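Local coordinates for protein adhesin LabA (Helicobacter pylori, PDB 6GMM) that probably acts as a lectin-like outer-membrane adhesin, recognising LacdiNAc-bearing glycans of the gastric mucosa, at residues 287-298 / 375-386. Numbering follows the deposited sequence.
Sequences AQSMFANAKAQA and IHNARNLAYTLA
Ala287 against Ala386, and Ala382 against Phe291, give a worked example of alanine-rich helix packing: small side chains let two antiparallel helices approach to 8.1 Å between segment axes, crossing at -151°. The CB of Ala382 lies 3.5 Å from the backbone N of Phe291, and the CB of Ala294 meets the CA of Arg379 at 3.7 Å, methyl against main chain. The Ala298 methyl packs on Ile375 CG2 and His376 CE1.

Larger side chains, with one buried amide, fill the inner flank. Met290 runs extended, CG anti to its own N (chi1 -179°), carrying SD alongside the Ala382 methyl and CE to within 3.5 Å of Ala378 O; helix 32-50 covers it from behind. Ile375 crosses Gln297 at about a right angle, its CD1 3.3 Å from Gln297 OE1. That amide is buried but satisfied: OE1 bonds to Ser45, while NE2 gives a nearly straight bond to Asn293 OD1 and another to Leu42 O.

Aromatic and charged side chains occupy the outer flank. Phe291 and Tyr383 point the same way, side by side, with Tyr383 CD1 over one face of the Phe291 ring and the planes at 55°. Arg379 is a knob among Phe291, Ala294, Lys295 and Ala298; its CG lies 3.8 Å from Phe291 CE1, and the extended chain beyond reaches Lys295 and Ala298. Lys295 CG lies over one face of the guanidinium, near its rim, with NZ carried away to 5.3 Å from Arg379 NH1.

Cohesion between these helices therefore rests on van der Waals fit, the buried Gln297 amide being satisfied by Asn293 and helix 32-50.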
ATOM      1  N   ALA A 287      -0.778 -17.652 -19.161  1.00 26.44           N
ATOM      2  CA  ALA A 287      -0.717 -17.849 -17.714  1.00 25.18           C
ATOM      3  C   ALA A 287       0.344 -17.040 -16.979  1.00 29.10           C
ATOM      4  O   ALA A 287       0.094 -16.637 -15.848  1.00 28.17           O
ATOM      5  CB  ALA A 287      -0.556 -19.324 -17.392  1.00 25.29           C
ATOM      6  N   GLN A 288       1.523 -16.845 -17.584  1.00 27.17           N
ATOM      7  CA  GLN A 288       2.633 -16.103 -16.981  1.00 27.72           C
ATOM      8  C   GLN A 288       2.271 -14.665 -16.632  1.00 31.19           C
ATOM      9  O   GLN A 288       2.482 -14.250 -15.492  1.00 29.38           O
ATOM     10  CB  GLN A 288       3.877 -16.140 -17.881  1.00 30.46           C
ATOM     11  CG  GLN A 288       5.164 -16.322 -17.094  1.00 51.30           C
ATOM     12  CD  GLN A 288       5.476 -17.778 -16.884  1.00 67.56           C
ATOM     13  OE1 GLN A 288       6.068 -18.438 -17.749  1.00 66.00           O
ATOM     14  NE2 GLN A 288       5.084 -18.309 -15.730  1.00 54.82           N
ATOM     15  N   SER A 289       1.716 -13.910 -17.613  1.00 28.08           N
ATOM     16  CA  SER A 289       1.275 -12.523 -17.418  1.00 26.72           C
ATOM     17  C   SER A 289       0.029 -12.500 -16.500  1.00 27.39           C
ATOM     18  O   SER A 289      -0.145 -11.572 -15.722  1.00 25.62           O
ATOM     19  CB  SER A 289       0.980 -11.866 -18.762  1.00 31.30           C
ATOM     20  OG  SER A 289      -0.019 -12.585 -19.468  1.00 46.32           O
ATOM     21  N   MET A 290      -0.793 -13.558 -16.543  1.00 24.74           N
ATOM     22  CA  MET A 290      -1.978 -13.675 -15.684  1.00 23.63           C
ATOM     23  C   MET A 290      -1.524 -13.763 -14.227  1.00 25.06           C
ATOM     24  O   MET A 290      -2.079 -13.055 -13.381  1.00 24.29           O
ATOM     25  CB  MET A 290      -2.849 -14.867 -16.100  1.00 25.43           C
ATOM     26  CG  MET A 290      -4.109 -15.036 -15.251  1.00 27.13           C
ATOM     27  SD  MET A 290      -4.972 -16.579 -15.648  1.00 31.02           S
ATOM     28  CE  MET A 290      -5.993 -16.803 -14.146  1.00 26.54           C
ATOM     29  N   PHE A 291      -0.450 -14.539 -13.970  1.00 21.12           N
ATOM     30  CA  PHE A 291       0.154 -14.694 -12.651  1.00 20.22           C
ATOM     31  C   PHE A 291       0.749 -13.359 -12.158  1.00 24.65           C
ATOM     32  O   PHE A 291       0.421 -12.881 -11.055  1.00 25.49           O
ATOM     33  CB  PHE A 291       1.234 -15.778 -12.698  1.00 22.11           C
ATOM     34  CG  PHE A 291       2.017 -15.928 -11.419  1.00 24.70           C
ATOM     35  CD1 PHE A 291       1.386 -16.300 -10.237  1.00 27.77           C
ATOM     36  CD2 PHE A 291       3.366 -15.606 -11.373  1.00 30.39           C
ATOM     37  CE1 PHE A 291       2.100 -16.398  -9.041  1.00 29.03           C
ATOM     38  CE2 PHE A 291       4.082 -15.696 -10.169  1.00 33.48           C
ATOM     39  CZ  PHE A 291       3.441 -16.094  -9.013  1.00 29.74           C
ATOM     40  N   ALA A 292       1.616 -12.752 -12.986  1.00 20.54           N
ATOM     41  CA  ALA A 292       2.247 -11.488 -12.653  1.00 19.86           C
ATOM     42  C   ALA A 292       1.190 -10.402 -12.330  1.00 22.33           C
ATOM     43  O   ALA A 292       1.390  -9.601 -11.399  1.00 21.67           O
ATOM     44  CB  ALA A 292       3.123 -11.048 -13.800  1.00 20.85           C
ATOM     45  N   ASN A 293       0.073 -10.380 -13.081  1.00 19.71           N
ATOM     46  CA  ASN A 293      -0.982  -9.389 -12.863  1.00 19.63           C
ATOM     47  C   ASN A 293      -1.598  -9.551 -11.464  1.00 21.91           C
ATOM     48  O   ASN A 293      -1.633  -8.601 -10.709  1.00 22.02           O
ATOM     49  CB  ASN A 293      -2.056  -9.462 -13.960  1.00 20.32           C
ATOM     50  CG  ASN A 293      -3.193  -8.476 -13.793  1.00 29.48           C
ATOM     51  OD1 ASN A 293      -3.136  -7.535 -13.001  1.00 27.01           O
ATOM     52  ND2 ASN A 293      -4.212  -8.601 -14.598  1.00 21.11           N
ATOM     53  N   ALA A 294      -2.060 -10.739 -11.141  1.00 19.32           N
ATOM     54  CA  ALA A 294      -2.694 -11.132  -9.882  1.00 19.29           C
ATOM     55  C   ALA A 294      -1.769 -10.928  -8.676  1.00 23.52           C
ATOM     56  O   ALA A 294      -2.228 -10.458  -7.630  1.00 20.80           O
ATOM     57  CB  ALA A 294      -3.100 -12.603  -9.975  1.00 19.87           C
ATOM     58  N   LYS A 295      -0.470 -11.303  -8.824  1.00 21.54           N
ATOM     59  CA  LYS A 295       0.546 -11.147  -7.780  1.00 21.44           C
ATOM     60  C   LYS A 295       0.688  -9.643  -7.507  1.00 25.09           C
ATOM     61  O   LYS A 295       0.607  -9.223  -6.344  1.00 21.55           O
ATOM     62  CB  LYS A 295       1.884 -11.752  -8.244  1.00 25.78           C
ATOM     63  CG  LYS A 295       2.930 -11.869  -7.145  1.00 36.48           C
ATOM     64  CD  LYS A 295       4.146 -12.601  -7.653  1.00 35.49           C
ATOM     65  CE  LYS A 295       5.249 -12.616  -6.629  1.00 37.43           C
ATOM     66  NZ  LYS A 295       6.566 -12.438  -7.277  1.00 45.38           N
ATOM     67  N   ALA A 296       0.781  -8.819  -8.589  1.00 21.90           N
ATOM     68  CA  ALA A 296       0.847  -7.351  -8.423  1.00 21.09           C
ATOM     69  C   ALA A 296      -0.395  -6.807  -7.722  1.00 24.52           C
ATOM     70  O   ALA A 296      -0.245  -6.127  -6.724  1.00 23.92           O
ATOM     71  CB  ALA A 296       1.053  -6.646  -9.751  1.00 21.84           C
ATOM     72  N   GLN A 297      -1.604  -7.143  -8.194  1.00 22.03           N
ATOM     73  CA  GLN A 297      -2.857  -6.689  -7.576  1.00 22.10           C
ATOM     74  C   GLN A 297      -2.905  -7.039  -6.093  1.00 25.41           C
ATOM     75  O   GLN A 297      -3.373  -6.238  -5.297  1.00 24.50           O
ATOM     76  CB  GLN A 297      -4.076  -7.308  -8.290  1.00 23.78           C
ATOM     77  CG  GLN A 297      -4.239  -6.781  -9.714  1.00 29.98           C
ATOM     78  CD  GLN A 297      -5.592  -7.069 -10.281  1.00 31.51           C
ATOM     79  OE1 GLN A 297      -6.605  -7.050  -9.577  1.00 20.18           O
ATOM     80  NE2 GLN A 297      -5.641  -7.267 -11.585  1.00 20.16           N
ATOM     81  N   ALA A 298      -2.408  -8.220  -5.717  1.00 21.79           N
ATOM     82  CA  ALA A 298      -2.394  -8.616  -4.313  1.00 21.73           C
ATOM     83  C   ALA A 298      -1.424  -7.769  -3.517  1.00 25.99           C
ATOM     84  O   ALA A 298      -1.739  -7.460  -2.357  1.00 26.47           O
ATOM     85  CB  ALA A 298      -2.070 -10.092  -4.166  1.00 21.84           C
ATOM     86  N   ILE A 375      -8.788 -12.354  -6.580  1.00 22.20           N
ATOM     87  CA  ILE A 375      -7.386 -12.085  -6.952  1.00 21.84           C
ATOM     88  C   ILE A 375      -6.506 -13.243  -6.473  1.00 26.17           C
ATOM     89  O   ILE A 375      -5.695 -13.761  -7.245  1.00 25.37           O
ATOM     90  CB  ILE A 375      -6.918 -10.685  -6.406  1.00 23.32           C
ATOM     91  CG1 ILE A 375      -7.504  -9.536  -7.249  1.00 23.46           C
ATOM     92  CG2 ILE A 375      -5.375 -10.571  -6.277  1.00 22.47           C
ATOM     93  CD1 ILE A 375      -7.414  -8.136  -6.595  1.00 26.91           C
ATOM     94  N   HIS A 376      -6.676 -13.655  -5.203  1.00 24.65           N
ATOM     95  CA  HIS A 376      -5.891 -14.745  -4.636  1.00 25.44           C
ATOM     96  C   HIS A 376      -6.178 -16.022  -5.410  1.00 31.00           C
ATOM     97  O   HIS A 376      -5.245 -16.683  -5.896  1.00 29.89           O
ATOM     98  CB  HIS A 376      -6.152 -14.864  -3.121  1.00 27.08           C
ATOM     99  CG  HIS A 376      -5.873 -13.574  -2.388  1.00 31.26           C
ATOM    100  ND1 HIS A 376      -4.686 -12.877  -2.574  1.00 32.69           N
ATOM    101  CD2 HIS A 376      -6.633 -12.896  -1.494  1.00 33.90           C
ATOM    102  CE1 HIS A 376      -4.767 -11.804  -1.794  1.00 32.53           C
ATOM    103  NE2 HIS A 376      -5.924 -11.761  -1.143  1.00 33.35           N
ATOM    104  N   ASN A 377      -7.472 -16.309  -5.628  1.00 27.80           N
ATOM    105  CA  ASN A 377      -7.866 -17.497  -6.400  1.00 28.02           C
ATOM    106  C   ASN A 377      -7.291 -17.452  -7.836  1.00 32.87           C
ATOM    107  O   ASN A 377      -6.728 -18.451  -8.285  1.00 32.82           O
ATOM    108  CB  ASN A 377      -9.388 -17.665  -6.394  1.00 30.79           C
ATOM    109  CG  ASN A 377      -9.971 -17.963  -5.020  1.00 66.82           C
ATOM    110  OD1 ASN A 377      -9.367 -18.649  -4.180  1.00 70.54           O
ATOM    111  ND2 ASN A 377     -11.177 -17.476  -4.763  1.00 53.31           N
ATOM    112  N   ALA A 378      -7.343 -16.268  -8.510  1.00 29.92           N
ATOM    113  CA  ALA A 378      -6.813 -16.106  -9.872  1.00 29.00           C
ATOM    114  C   ALA A 378      -5.306 -16.347  -9.920  1.00 31.10           C
ATOM    115  O   ALA A 378      -4.816 -16.951 -10.870  1.00 30.72           O
ATOM    116  CB  ALA A 378      -7.156 -14.725 -10.418  1.00 29.23           C
ATOM    117  N   ARG A 379      -4.588 -15.915  -8.875  1.00 26.28           N
ATOM    118  CA  ARG A 379      -3.129 -16.054  -8.740  1.00 24.76           C
ATOM    119  C   ARG A 379      -2.734 -17.514  -8.709  1.00 25.49           C
ATOM    120  O   ARG A 379      -1.870 -17.946  -9.483  1.00 25.40           O
ATOM    121  CB  ARG A 379      -2.642 -15.340  -7.458  1.00 23.55           C
ATOM    122  CG  ARG A 379      -1.146 -15.495  -7.186  1.00 32.85           C
ATOM    123  CD  ARG A 379      -0.826 -14.957  -5.820  1.00 43.97           C
ATOM    124  NE  ARG A 379       0.600 -15.059  -5.495  1.00 58.15           N
ATOM    125  CZ  ARG A 379       1.255 -14.234  -4.677  1.00 66.13           C
ATOM    126  NH1 ARG A 379       2.545 -14.422  -4.426  1.00 54.13           N
ATOM    127  NH2 ARG A 379       0.627 -13.197  -4.120  1.00 32.61           N
ATOM    128  N   ASN A 380      -3.370 -18.278  -7.806  1.00 21.64           N
ATOM    129  CA  ASN A 380      -3.094 -19.697  -7.619  1.00 21.15           C
ATOM    130  C   ASN A 380      -3.390 -20.488  -8.885  1.00 22.96           C
ATOM    131  O   ASN A 380      -2.523 -21.260  -9.326  1.00 21.87           O
ATOM    132  CB  ASN A 380      -3.808 -20.208  -6.371  1.00 22.57           C
ATOM    133  CG  ASN A 380      -3.273 -19.481  -5.142  1.00 38.58           C
ATOM    134  OD1 ASN A 380      -2.088 -19.110  -5.082  1.00 34.93           O
ATOM    135  ND2 ASN A 380      -4.136 -19.162  -4.186  1.00 18.95           N
ATOM    136  N   LEU A 381      -4.544 -20.214  -9.528  1.00 20.39           N
ATOM    137  CA  LEU A 381      -4.922 -20.851 -10.803  1.00 20.89           C
ATOM    138  C   LEU A 381      -3.848 -20.520 -11.866  1.00 23.52           C
ATOM    139  O   LEU A 381      -3.321 -21.414 -12.524  1.00 23.36           O
ATOM    140  CB  LEU A 381      -6.301 -20.329 -11.268  1.00 21.34           C
ATOM    141  CG  LEU A 381      -6.807 -20.794 -12.660  1.00 26.16           C
ATOM    142  CD1 LEU A 381      -6.844 -22.325 -12.776  1.00 26.24           C
ATOM    143  CD2 LEU A 381      -8.224 -20.330 -12.887  1.00 31.56           C
ATOM    144  N   ALA A 382      -3.485 -19.254 -11.972  1.00 20.66           N
ATOM    145  CA  ALA A 382      -2.480 -18.797 -12.926  1.00 20.84           C
ATOM    146  C   ALA A 382      -1.116 -19.470 -12.692  1.00 24.36           C
ATOM    147  O   ALA A 382      -0.510 -19.929 -13.663  1.00 23.38           O
ATOM    148  CB  ALA A 382      -2.357 -17.292 -12.873  1.00 20.58           C
ATOM    149  N   TYR A 383      -0.679 -19.622 -11.418  1.00 22.27           N
ATOM    150  CA  TYR A 383       0.573 -20.322 -11.127  1.00 23.17           C
ATOM    151  C   TYR A 383       0.499 -21.798 -11.515  1.00 28.19           C
ATOM    152  O   TYR A 383       1.468 -22.348 -12.050  1.00 29.96           O
ATOM    153  CB  TYR A 383       1.006 -20.147  -9.659  1.00 24.50           C
ATOM    154  CG  TYR A 383       2.304 -20.862  -9.337  1.00 26.90           C
ATOM    155  CD1 TYR A 383       3.536 -20.277  -9.626  1.00 28.38           C
ATOM    156  CD2 TYR A 383       2.300 -22.138  -8.785  1.00 28.29           C
ATOM    157  CE1 TYR A 383       4.733 -20.933  -9.338  1.00 30.37           C
ATOM    158  CE2 TYR A 383       3.492 -22.802  -8.486  1.00 30.86           C
ATOM    159  CZ  TYR A 383       4.707 -22.195  -8.764  1.00 37.80           C
ATOM    160  OH  TYR A 383       5.881 -22.852  -8.479  1.00 36.61           O
ATOM    161  N   THR A 384      -0.654 -22.436 -11.259  1.00 23.51           N
ATOM    162  CA  THR A 384      -0.877 -23.855 -11.597  1.00 22.95           C
ATOM    163  C   THR A 384      -0.843 -24.036 -13.118  1.00 25.45           C
ATOM    164  O   THR A 384      -0.087 -24.885 -13.586  1.00 25.15           O
ATOM    165  CB  THR A 384      -2.130 -24.422 -10.893  1.00 26.49           C
ATOM    166  OG1 THR A 384      -2.060 -24.132  -9.492  1.00 29.24           O
ATOM    167  CG2 THR A 384      -2.255 -25.926 -11.041  1.00 21.54           C
ATOM    168  N   LEU A 385      -1.601 -23.219 -13.885  1.00 22.49           N
ATOM    169  CA  LEU A 385      -1.590 -23.248 -15.359  1.00 23.36           C
ATOM    170  C   LEU A 385      -0.184 -22.992 -15.899  1.00 28.27           C
ATOM    171  O   LEU A 385       0.225 -23.658 -16.827  1.00 29.78           O
ATOM    172  CB  LEU A 385      -2.522 -22.176 -15.944  1.00 23.69           C
ATOM    173  CG  LEU A 385      -3.996 -22.483 -16.001  1.00 28.62           C
ATOM    174  CD1 LEU A 385      -4.756 -21.245 -16.359  1.00 28.78           C
ATOM    175  CD2 LEU A 385      -4.292 -23.585 -17.043  1.00 31.83           C
ATOM    176  N   ALA A 386       0.553 -22.017 -15.327  1.00 25.89           N
ATOM    177  CA  ALA A 386       1.917 -21.700 -15.759  1.00 26.01           C
ATOM    178  C   ALA A 386       2.883 -22.866 -15.547  1.00 30.76           C
ATOM    179  O   ALA A 386       3.833 -23.015 -16.318  1.00 29.71           O
ATOM    180  CB  ALA A 386       2.420 -20.498 -15.017  1.00 25.49           C
TER